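Local coordinates for protein glycoside hydrolase (Streptococcus pneumoniae serotype 4, PDB 6ORH) that probably hydrolyses terminal alpha-L-fucose residues from host-derived glycans, as a glycoside hydrolase of family 29, at residues 355-366 with 432-443; 73-84 with 103-111. The protein carries 2 engineered substitutions. All blocks are in the same frame, centred on the assembly; numbering follows the deposited sequence.

Contact 1: 355-366 with 432-443; sequences SWASDADLPIQL and VITESQALPLLT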
loop_
_atom_site.group_PDB
_atom_site.type_symbol
_atom_site.label_atom_id
_atom_site.label_comp_id
_atom_site.label_asym_id
_atom_site.label_seq_id
_atom_site.Cartn_x
_atom_site.Cartn_y
_atom_site.Cartn_z
ATOM N N SER A 355 7.715 -23.095 17.871
ATOM C CA SER A 355 6.665 -22.425 17.108
ATOM C C SER A 355 5.275 -22.756 17.662
ATOM O O SER A 355 5.112 -23.705 18.432
ATOM C CB SER A 355 6.741 -22.808 15.667
ATOM O OG SER A 355 6.183 -24.093 15.515
ATOM N N TRP A 356 4.277 -21.965 17.233
ATOM C CA TRP A 356 2.889 -22.092 17.641
ATOM C C TRP A 356 2.054 -22.480 16.421
ATOM O O TRP A 356 2.413 -22.120 15.306
ATOM C CB TRP A 356 2.366 -20.773 18.238
ATOM C CG TRP A 356 0.872 -20.686 18.295
ATOM C CD1 TRP A 356 0.051 -21.104 19.308
ATOM C CD2 TRP A 356 -0.009 -20.176 17.264
ATOM N NE1 TRP A 356 -1.269 -20.882 18.994
ATOM C CE2 TRP A 356 -1.336 -20.313 17.738
ATOM C CE3 TRP A 356 0.192 -19.635 15.983
ATOM C CZ2 TRP A 356 -2.451 -19.924 16.990
ATOM C CZ3 TRP A 356 -0.919 -19.236 15.252
ATOM C CH2 TRP A 356 -2.223 -19.364 15.742
ATOM N N ALA A 357 0.984 -23.230 16.660
ATOM C CA ALA A 357 0.009 -23.626 15.648
ATOM C C ALA A 357 -1.323 -23.853 16.343
ATOM O O ALA A 357 -1.353 -24.093 17.556
ATOM C CB ALA A 357 0.461 -24.874 14.922
ATOM N N SER A 358 -2.426 -23.732 15.591
ATOM C CA SER A 358 -3.755 -24.032 16.100
ATOM C C SER A 358 -4.658 -24.504 14.966
ATOM O O SER A 358 -4.666 -23.904 13.886
ATOM C CB SER A 358 -4.368 -22.848 16.778
ATOM O OG SER A 358 -5.665 -23.196 17.253
ATOM N N ASP A 359 -5.433 -25.559 15.236
ATOM C CA ASP A 359 -6.438 -26.047 14.304
ATOM C C ASP A 359 -7.821 -25.533 14.712
ATOM O O ASP A 359 -8.839 -26.053 14.253
ATOM C CB ASP A 359 -6.389 -27.579 14.215
ATOM C CG ASP A 359 -6.648 -28.251 15.555
ATOM O OD1 ASP A 359 -6.718 -27.526 16.570
ATOM O OD2 ASP A 359 -6.744 -29.494 15.584
ATOM N N ALA A 360 -7.871 -24.513 15.578
ATOM C CA ALA A 360 -9.140 -23.953 16.024
ATOM C C ALA A 360 -9.843 -23.253 14.863
ATOM O O ALA A 360 -9.187 -22.859 13.899
ATOM C CB ALA A 360 -8.934 -22.980 17.157
ATOM N N ASP A 361 -11.162 -23.076 14.976
ATOM C CA ASP A 361 -11.919 -22.338 13.969
ATOM C C ASP A 361 -11.463 -20.880 13.947
ATOM O O ASP A 361 -11.225 -20.283 14.996
ATOM C CB ASP A 361 -13.414 -22.337 14.307
ATOM C CG ASP A 361 -14.089 -23.691 14.171
ATOM O OD1 ASP A 361 -13.462 -24.613 13.624
ATOM O OD2 ASP A 361 -15.261 -23.804 14.613
ATOM N N LEU A 362 -11.407 -20.287 12.745
ATOM C CA LEU A 362 -11.096 -18.869 12.652
ATOM C C LEU A 362 -12.357 -18.059 12.944
ATOM O O LEU A 362 -13.471 -18.546 12.701
ATOM C CB LEU A 362 -10.541 -18.554 11.255
ATOM C CG LEU A 362 -9.302 -19.323 10.782
ATOM C CD1 LEU A 362 -8.718 -18.623 9.581
ATOM C CD2 LEU A 362 -8.224 -19.429 11.837
ATOM N N PRO A 363 -12.239 -16.834 13.506
ATOM C CA PRO A 363 -10.935 -16.218 13.794
ATOM C C PRO A 363 -10.177 -16.760 15.005
ATOM O O PRO A 363 -10.774 -17.179 16.011
ATOM C CB PRO A 363 -11.288 -14.744 14.017
ATOM C CG PRO A 363 -12.697 -14.784 14.590
ATOM C CD PRO A 363 -13.362 -15.956 13.893
ATOM N N ILE A 364 -8.842 -16.786 14.878
ATOM C CA ILE A 364 -7.975 -17.154 15.992
ATOM C C ILE A 364 -7.381 -15.903 16.625
ATOM O O ILE A 364 -6.746 -15.075 15.965
ATOM C CB ILE A 364 -6.909 -18.189 15.570
ATOM C CG1 ILE A 364 -7.512 -19.566 15.298
ATOM C CG2 ILE A 364 -5.794 -18.277 16.627
ATOM C CD1 ILE A 364 -6.590 -20.545 14.604
ATOM N N GLN A 365 -7.551 -15.791 17.950
ATOM C CA GLN A 365 -7.128 -14.593 18.638
ATOM C C GLN A 365 -6.019 -14.952 19.619
ATOM O O GLN A 365 -6.266 -15.710 20.562
ATOM C CB GLN A 365 -8.323 -13.987 19.370
ATOM C CG GLN A 365 -7.955 -12.757 20.180
ATOM C CD GLN A 365 -9.216 -12.043 20.585
ATOM O OE1 GLN A 365 -9.997 -11.606 19.737
ATOM N NE2 GLN A 365 -9.460 -11.997 21.882
ATOM N N LEU A 366 -4.817 -14.423 19.366
ATOM C CA LEU A 366 -3.692 -14.526 20.296
ATOM C C LEU A 366 -3.588 -13.206 21.053
ATOM O O LEU A 366 -3.598 -12.137 20.451
ATOM C CB LEU A 366 -2.399 -14.789 19.506
ATOM C CG LEU A 366 -2.325 -16.143 18.814
ATOM C CD1 LEU A 366 -1.237 -16.155 17.738
ATOM C CD2 LEU A 366 -2.083 -17.233 19.860
ATOM N N VAL A 432 -4.986 -11.278 15.487
ATOM C CA VAL A 432 -6.161 -12.039 15.104
ATOM C C VAL A 432 -5.974 -12.517 13.669
ATOM O O VAL A 432 -5.920 -11.691 12.755
ATOM C CB VAL A 432 -7.464 -11.234 15.262
ATOM C CG1 VAL A 432 -8.691 -12.094 14.972
ATOM C CG2 VAL A 432 -7.591 -10.605 16.650
ATOM N N ILE A 433 -5.958 -13.843 13.503
ATOM C CA ILE A 433 -5.870 -14.482 12.190
ATOM C C ILE A 433 -7.298 -14.752 11.708
ATOM O O ILE A 433 -8.013 -15.545 12.317
ATOM C CB ILE A 433 -5.009 -15.760 12.225
ATOM C CG1 ILE A 433 -3.579 -15.458 12.703
ATOM C CG2 ILE A 433 -5.017 -16.464 10.863
ATOM C CD1 ILE A 433 -2.762 -16.695 12.957
ATOM N N THR A 434 -7.681 -14.174 10.555
ATOM C CA THR A 434 -9.077 -14.193 10.117
ATOM C C THR A 434 -9.286 -15.038 8.862
ATOM O O THR A 434 -10.407 -15.469 8.555
ATOM C CB THR A 434 -9.659 -12.780 9.980
ATOM O OG1 THR A 434 -8.985 -12.084 8.911
ATOM C CG2 THR A 434 -9.564 -12.000 11.273
ATOM N N GLU A 435 -8.211 -15.259 8.103
ATOM C CA GLU A 435 -8.302 -16.132 6.937
ATOM C C GLU A 435 -6.971 -16.856 6.726
ATOM O O GLU A 435 -5.913 -16.250 6.871
ATOM C CB GLU A 435 -8.665 -15.315 5.686
ATOM C CG GLU A 435 -9.026 -16.234 4.541
ATOM C CD GLU A 435 -9.337 -15.514 3.246
ATOM O OE1 GLU A 435 -10.195 -14.610 3.290
ATOM O OE2 GLU A 435 -8.788 -15.932 2.182
ATOM N N SER A 436 -7.011 -18.164 6.416
ATOM C CA SER A 436 -5.809 -18.947 6.238
ATOM C C SER A 436 -6.125 -20.153 5.366
ATOM O O SER A 436 -7.207 -20.748 5.501
ATOM C CB SER A 436 -5.218 -19.335 7.593
ATOM O OG SER A 436 -3.961 -19.955 7.468
ATOM N N GLN A 437 -5.193 -20.500 4.476
ATOM C CA GLN A 437 -5.414 -21.621 3.564
ATOM C C GLN A 437 -5.335 -22.969 4.266
ATOM O O GLN A 437 -5.836 -23.959 3.719
ATOM C CB GLN A 437 -4.418 -21.609 2.409
ATOM C CG GLN A 437 -4.447 -20.295 1.622
ATOM C CD GLN A 437 -3.701 -20.436 0.311
ATOM O OE1 GLN A 437 -2.849 -21.304 0.123
ATOM N NE2 GLN A 437 -4.075 -19.600 -0.657
ATOM N N ALA A 438 -4.690 -22.995 5.447
ATOM C CA ALA A 438 -4.529 -24.213 6.227
ATOM C C ALA A 438 -4.320 -23.791 7.676
ATOM O O ALA A 438 -4.254 -22.595 7.962
ATOM C CB ALA A 438 -3.357 -25.027 5.737
ATOM N N LEU A 439 -4.250 -24.770 8.591
ATOM C CA LEU A 439 -4.145 -24.357 9.981
ATOM C C LEU A 439 -2.901 -23.486 10.154
ATOM O O LEU A 439 -1.835 -23.825 9.653
ATOM C CB LEU A 439 -4.182 -25.573 10.919
ATOM C CG LEU A 439 -2.920 -26.419 11.040
ATOM C CD1 LEU A 439 -1.978 -25.846 12.091
ATOM C CD2 LEU A 439 -3.264 -27.863 11.398
ATOM N N PRO A 440 -3.011 -22.310 10.819
ATOM C CA PRO A 440 -1.884 -21.380 10.864
ATOM C C PRO A 440 -0.783 -21.816 11.821
ATOM O O PRO A 440 -1.090 -22.403 12.867
ATOM C CB PRO A 440 -2.484 -20.037 11.288
ATOM C CG PRO A 440 -3.837 -20.376 11.915
ATOM C CD PRO A 440 -4.250 -21.725 11.356
ATOM N N LEU A 441 0.466 -21.521 11.421
ATOM C CA LEU A 441 1.648 -21.601 12.278
ATOM C C LEU A 441 2.310 -20.227 12.306
ATOM O O LEU A 441 2.420 -19.545 11.274
ATOM C CB LEU A 441 2.657 -22.612 11.732
ATOM C CG LEU A 441 2.190 -24.062 11.681
ATOM C CD1 LEU A 441 1.746 -24.392 10.266
ATOM C CD2 LEU A 441 3.324 -24.995 12.099
ATOM N N LEU A 442 2.840 -19.857 13.476
ATOM C CA LEU A 442 3.707 -18.692 13.560
ATOM C C LEU A 442 4.899 -19.099 14.419
ATOM O O LEU A 442 4.715 -19.873 15.368
ATOM C CB LEU A 442 2.989 -17.518 14.229
ATOM C CG LEU A 442 1.851 -16.838 13.461
ATOM C CD1 LEU A 442 1.196 -15.816 14.374
ATOM C CD2 LEU A 442 2.398 -16.150 12.206
ATOM N N THR A 443 6.080 -18.559 14.100
ATOM C CA THR A 443 7.292 -18.903 14.833
ATOM C C THR A 443 7.663 -17.832 15.851
ATOM O O THR A 443 8.463 -18.098 16.755
ATOM C CB THR A 443 8.480 -19.131 13.893
ATOM O OG1 THR A 443 8.823 -17.919 13.200
ATOM C CG2 THR A 443 8.219 -20.251 12.909
#
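Trp356 and Leu442 run alongside each other into the interior between the two sheets of a galactose-binding, F5/8 type C beta-sandwich, where they form a hydrogen-bonded antiparallel pair. With the indole carbon CG anti to the backbone N (chi1 162°), the ring runs inward until its six-membered edge meets Ile433, which extends against it from the other sheet; Ile433 CD1 lies 3.9 Å from Trp356 CZ3, near the ring plane. Leu366 CD1 sits over one face of the indole, toward its rim, and passes Leu442 CD1 at 4.2 Å. A large flat ring suits this place because it spans from one sheet to the other, while its NE1 is satisfied by the carbonyl of Pro336. The end of Ile364 (CD1) meets the CG corner of the Pro440 ring at 3.9 Å. Nearer the surface, Leu362 CD1 lies over the backbone of Glu435 and Ser436. The chemistry is thus divided: paired peptide bonds hold each ladder, Trp356 with Leu442 and Ile364 with Ile433, and apolar side chains join the sheets. The Trp356 end adjoins Thr443, a calcium ligand in another structure of this protein, with no ion bound here.

Contact 2: 73-84 with 103-111; sequences LVVKHHDGFVLY and GDLLLEVSQ. With FUC (alpha-L-fucopyranose), chain C.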
loop_
_atom_site.group_PDB
_atom_site.type_symbol
_atom_site.label_atom_id
_atom_site.label_comp_id
_atom_site.label_asym_id
_atom_site.label_seq_id
_atom_site.Cartn_x
_atom_site.Cartn_y
_atom_site.Cartn_z
ATOM N N LEU A 73 26.709 -9.105 -9.347
ATOM C CA LEU A 73 27.549 -8.291 -10.216
ATOM C C LEU A 73 27.081 -8.422 -11.662
ATOM O O LEU A 73 27.042 -9.523 -12.239
ATOM C CB LEU A 73 28.989 -8.840 -10.117
ATOM C CG LEU A 73 30.017 -8.077 -10.962
ATOM C CD1 LEU A 73 30.140 -6.624 -10.464
ATOM C CD2 LEU A 73 31.392 -8.760 -10.825
ATOM N N VAL A 74 26.857 -7.258 -12.299
ATOM C CA VAL A 74 26.698 -7.241 -13.748
ATOM C C VAL A 74 28.050 -7.528 -14.401
ATOM O O VAL A 74 29.012 -6.783 -14.190
ATOM C CB VAL A 74 26.131 -5.889 -14.205
ATOM C CG1 VAL A 74 26.172 -5.749 -15.736
ATOM C CG2 VAL A 74 24.706 -5.742 -13.683
ATOM N N VAL A 75 28.117 -8.602 -15.195
ATOM C CA VAL A 75 29.353 -8.870 -15.930
ATOM C C VAL A 75 29.158 -8.671 -17.428
ATOM O O VAL A 75 30.143 -8.663 -18.178
ATOM C CB VAL A 75 29.971 -10.246 -15.622
ATOM C CG1 VAL A 75 30.278 -10.376 -14.140
ATOM C CG2 VAL A 75 29.123 -11.395 -16.120
ATOM N N LYS A 76 27.902 -8.550 -17.859
ATOM C CA LYS A 76 27.602 -8.147 -19.225
ATOM C C LYS A 76 26.210 -7.533 -19.235
ATOM O O LYS A 76 25.230 -8.222 -18.921
ATOM C CB LYS A 76 27.606 -9.333 -20.196
ATOM C CG LYS A 76 27.574 -8.902 -21.667
ATOM C CD LYS A 76 27.183 -10.044 -22.602
ATOM C CE LYS A 76 25.700 -10.367 -22.504
ATOM N NZ LYS A 76 25.276 -11.371 -23.516
ATOM N N HIS A 77 26.131 -6.235 -19.557
ATOM C CA HIS A 77 24.813 -5.608 -19.655
ATOM C C HIS A 77 24.303 -5.747 -21.088
ATOM O O HIS A 77 24.895 -6.469 -21.874
ATOM C CB HIS A 77 24.889 -4.159 -19.127
ATOM C CG HIS A 77 23.560 -3.644 -18.684
ATOM N ND1 HIS A 77 22.812 -2.789 -19.486
ATOM C CD2 HIS A 77 22.833 -3.847 -17.563
ATOM C CE1 HIS A 77 21.684 -2.498 -18.871
ATOM N NE2 HIS A 77 21.664 -3.128 -17.696
ATOM N N HIS A 78 23.203 -5.054 -21.428
ATOM C CA HIS A 78 22.605 -5.241 -22.751
ATOM C C HIS A 78 23.566 -4.837 -23.877
ATOM O O HIS A 78 23.476 -5.350 -24.984
ATOM C CB HIS A 78 21.344 -4.368 -22.887
ATOM C CG HIS A 78 20.322 -4.508 -21.802
ATOM N ND1 HIS A 78 19.989 -5.734 -21.208
ATOM C CD2 HIS A 78 19.498 -3.591 -21.248
ATOM C CE1 HIS A 78 19.026 -5.530 -20.310
ATOM N NE2 HIS A 78 18.700 -4.225 -20.309
ATOM N N ASP A 79 24.476 -3.911 -23.594
ATOM C CA ASP A 79 25.449 -3.454 -24.589
ATOM C C ASP A 79 26.415 -4.567 -25.014
ATOM O O ASP A 79 27.098 -4.449 -26.035
ATOM C CB ASP A 79 26.223 -2.262 -24.037
ATOM C CG ASP A 79 26.906 -2.562 -22.718
ATOM O OD1 ASP A 79 28.033 -3.136 -22.749
ATOM O OD2 ASP A 79 26.300 -2.253 -21.678
ATOM N N GLY A 80 26.523 -5.644 -24.222
ATOM C CA GLY A 80 27.263 -6.830 -24.642
ATOM C C GLY A 80 28.755 -6.807 -24.296
ATOM O O GLY A 80 29.477 -7.745 -24.599
ATOM N N PHE A 81 29.241 -5.744 -23.676
ATOM C CA PHE A 81 30.644 -5.697 -23.275
ATOM C C PHE A 81 30.873 -6.549 -22.022
ATOM O O PHE A 81 30.229 -6.319 -20.995
ATOM C CB PHE A 81 31.045 -4.239 -23.071
ATOM C CG PHE A 81 32.513 -4.048 -22.801
ATOM C CD1 PHE A 81 33.441 -4.158 -23.830
ATOM C CD2 PHE A 81 32.969 -3.794 -21.516
ATOM C CE1 PHE A 81 34.794 -3.959 -23.598
ATOM C CE2 PHE A 81 34.328 -3.598 -21.287
ATOM C CZ PHE A 81 35.231 -3.697 -22.321
ATOM N N VAL A 82 31.831 -7.492 -22.116
ATOM C CA VAL A 82 32.026 -8.505 -21.089
ATOM C C VAL A 82 33.140 -8.058 -20.140
ATOM O O VAL A 82 34.196 -7.625 -20.592
ATOM C CB VAL A 82 32.281 -9.867 -21.756
ATOM C CG1 VAL A 82 32.447 -10.960 -20.713
ATOM C CG2 VAL A 82 31.137 -10.224 -22.717
ATOM N N LEU A 83 32.913 -8.137 -18.817
ATOM C CA LEU A 83 33.802 -7.498 -17.847
ATOM C C LEU A 83 34.774 -8.516 -17.230
ATOM O O LEU A 83 35.403 -8.249 -16.198
ATOM C CB LEU A 83 32.936 -6.808 -16.780
ATOM C CG LEU A 83 32.069 -5.670 -17.330
ATOM C CD1 LEU A 83 31.177 -5.129 -16.227
ATOM C CD2 LEU A 83 32.943 -4.537 -17.873
ATOM N N TYR A 84 34.865 -9.699 -17.852
ATOM C CA TYR A 84 35.903 -10.671 -17.517
ATOM C C TYR A 84 36.475 -11.134 -18.853
ATOM O O TYR A 84 35.826 -10.996 -19.882
ATOM C CB TYR A 84 35.360 -11.822 -16.659
ATOM C CG TYR A 84 34.477 -12.808 -17.388
ATOM C CD1 TYR A 84 33.120 -12.555 -17.581
ATOM C CD2 TYR A 84 34.999 -13.989 -17.929
ATOM C CE1 TYR A 84 32.317 -13.459 -18.264
ATOM C CE2 TYR A 84 34.204 -14.894 -18.621
ATOM C CZ TYR A 84 32.856 -14.620 -18.806
ATOM O OH TYR A 84 32.088 -15.500 -19.522
ATOM N N GLY A 103 42.782 -7.228 -17.097
ATOM C CA GLY A 103 41.836 -7.035 -15.998
ATOM C C GLY A 103 40.734 -8.088 -16.006
ATOM O O GLY A 103 40.388 -8.672 -17.039
ATOM N N ASP A 104 40.226 -8.395 -14.807
ATOM C CA ASP A 104 39.133 -9.339 -14.708
ATOM C C ASP A 104 38.275 -8.902 -13.526
ATOM O O ASP A 104 38.650 -9.152 -12.384
ATOM C CB ASP A 104 39.669 -10.775 -14.565
ATOM C CG ASP A 104 38.587 -11.835 -14.442
ATOM O OD1 ASP A 104 37.432 -11.454 -14.149
ATOM O OD2 ASP A 104 38.894 -13.028 -14.636
ATOM N N LEU A 105 37.144 -8.222 -13.798
ATOM C CA LEU A 105 36.387 -7.617 -12.705
ATOM C C LEU A 105 35.704 -8.718 -11.898
ATOM O O LEU A 105 35.578 -8.599 -10.685
ATOM C CB LEU A 105 35.375 -6.610 -13.267
ATOM C CG LEU A 105 34.564 -5.877 -12.194
ATOM C CD1 LEU A 105 35.476 -5.053 -11.259
ATOM C CD2 LEU A 105 33.500 -5.002 -12.853
ATOM N N LEU A 106 35.284 -9.802 -12.571
ATOM C CA LEU A 106 34.655 -10.899 -11.849
ATOM C C LEU A 106 35.645 -11.522 -10.865
ATOM O O LEU A 106 35.258 -11.836 -9.746
ATOM C CB LEU A 106 34.039 -11.909 -12.828
ATOM C CG LEU A 106 33.347 -13.114 -12.182
ATOM C CD1 LEU A 106 32.222 -12.683 -11.251
ATOM C CD2 LEU A 106 32.803 -14.040 -13.254
ATOM N N LEU A 107 36.921 -11.654 -11.279
ATOM C CA LEU A 107 37.932 -12.169 -10.362
ATOM C C LEU A 107 38.152 -11.202 -9.198
ATOM O O LEU A 107 38.213 -11.645 -8.044
ATOM C CB LEU A 107 39.244 -12.368 -11.129
ATOM C CG LEU A 107 40.375 -12.959 -10.284
ATOM C CD1 LEU A 107 40.021 -14.365 -9.834
ATOM C CD2 LEU A 107 41.665 -12.990 -11.103
ATOM N N GLU A 108 38.321 -9.900 -9.477
ATOM C CA GLU A 108 38.614 -8.943 -8.411
ATOM C C GLU A 108 37.497 -8.943 -7.366
ATOM O O GLU A 108 37.775 -8.997 -6.164
ATOM C CB GLU A 108 38.877 -7.534 -8.936
ATOM C CG GLU A 108 40.104 -7.503 -9.836
ATOM C CD GLU A 108 40.607 -6.112 -10.148
ATOM O OE1 GLU A 108 40.024 -5.131 -9.665
ATOM O OE2 GLU A 108 41.608 -6.018 -10.921
ATOM N N VAL A 109 36.238 -8.943 -7.835
ATOM C CA VAL A 109 35.114 -8.961 -6.900
ATOM C C VAL A 109 35.092 -10.288 -6.140
ATOM O O VAL A 109 34.814 -10.289 -4.942
ATOM C CB VAL A 109 33.774 -8.659 -7.614
ATOM C CG1 VAL A 109 32.596 -8.792 -6.640
ATOM C CG2 VAL A 109 33.779 -7.246 -8.190
ATOM N N SER A 110 35.325 -11.400 -6.855
ATOM C CA SER A 110 35.252 -12.730 -6.270
ATOM C C SER A 110 36.308 -12.897 -5.179
ATOM O O SER A 110 36.006 -13.500 -4.156
ATOM C CB SER A 110 35.414 -13.800 -7.337
ATOM O OG SER A 110 34.280 -13.805 -8.209
ATOM N N GLN A 111 37.507 -12.345 -5.403
ATOM C CA GLN A 111 38.562 -12.466 -4.391
ATOM C C GLN A 111 38.119 -11.787 -3.099
ATOM O O GLN A 111 38.266 -12.373 -2.008
ATOM C CB GLN A 111 39.844 -11.801 -4.881
ATOM C CG GLN A 111 40.534 -12.639 -5.937
ATOM C CD GLN A 111 41.642 -11.889 -6.631
ATOM O OE1 GLN A 111 41.658 -10.656 -6.678
ATOM N NE2 GLN A 111 42.576 -12.643 -7.188
HETATM C C1 FUC C . 16.103 -3.700 -16.686
HETATM C C2 FUC C . 17.365 -3.308 -17.436
HETATM C C3 FUC C . 18.065 -2.223 -16.624
HETATM C C4 FUC C . 18.522 -2.795 -15.278
HETATM C C5 FUC C . 17.270 -3.341 -14.548
HETATM C C6 FUC C . 17.629 -4.096 -13.281
HETATM O O2 FUC C . 16.955 -2.788 -18.713
HETATM O O3 FUC C . 19.195 -1.738 -17.372
HETATM O O4 FUC C . 19.520 -3.827 -15.520
HETATM O O5 FUC C . 16.472 -4.249 -15.409
#
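Leu83 and Leu105 meet where a loop of the TIM-barrel catalytic domain returns to the start of helix 105-116, which packs outside barrel strand 70-74. The apolar contacts are made by aliphatic branches suited to a buried strand-helix interface. Leu73 and Val109 meet end to end, with Leu73 CD2 3.9 Å from Val109 CG2. Leu106 CD1 also touches Leu73 CD2, at 4.0 Å, and it approaches CG1 of the beta-branched Val75. Leu83 CD1 packs next to Leu105 CD2, and Tyr84 adds its CB beside that of Leu106, while its hydroxyl goes to Glu152.

Polar contacts fix the start of the helix. Leu105 N gives a hydrogen bond of 3.0 Å to Leu83 O, approaching nearly along the C=O axis (167°), so the loop takes up an amide of the first turn. Asp104 is the N-cap: with its carboxylate carbon anti to the backbone N (chi1 179°), it folds OD1 back over the helix start to accept from Leu107 N at 2.9 Å, the N-H coming from well above the carboxylate plane. A short acidic side chain suits this place, and the helix dipole probably adds to the attraction; OD2 is held by Tyr159.

Sugar contacts lie at the far end of the loop, just before the Asx turn of Asp79. His77 NE2 is 3.1 Å from fucose O4 in a hydrogen bond, with a weak, strongly bent one to O3. Edge-on to the sugar, His78 NE2 meets fucose O2 at 2.8 Å in a nearly straight bond of 170°.

The two contacts occupy different domains on opposite sides of the chain's centre, centres about 48 Å apart and no touch between them. Contact 2 is buried in the catalytic barrel, joining a strand to a helix; contact 1 is partly buried in the all-beta domain, its strands in two facing sheets and its loops reaching solvent. Their chemistry follows: contact 1 relies on backbone ladders with apolar packing round an indole, contact 2 on leucine and valine side chains, one backbone bond to the helix start and an N-cap. Contact 2 reaches a fucose pocket; contact 1 holds one ligand, Thr443, of a calcium site unoccupied here, and its Thr434 is hydrogen-bonded to Glu237 of the second subunit.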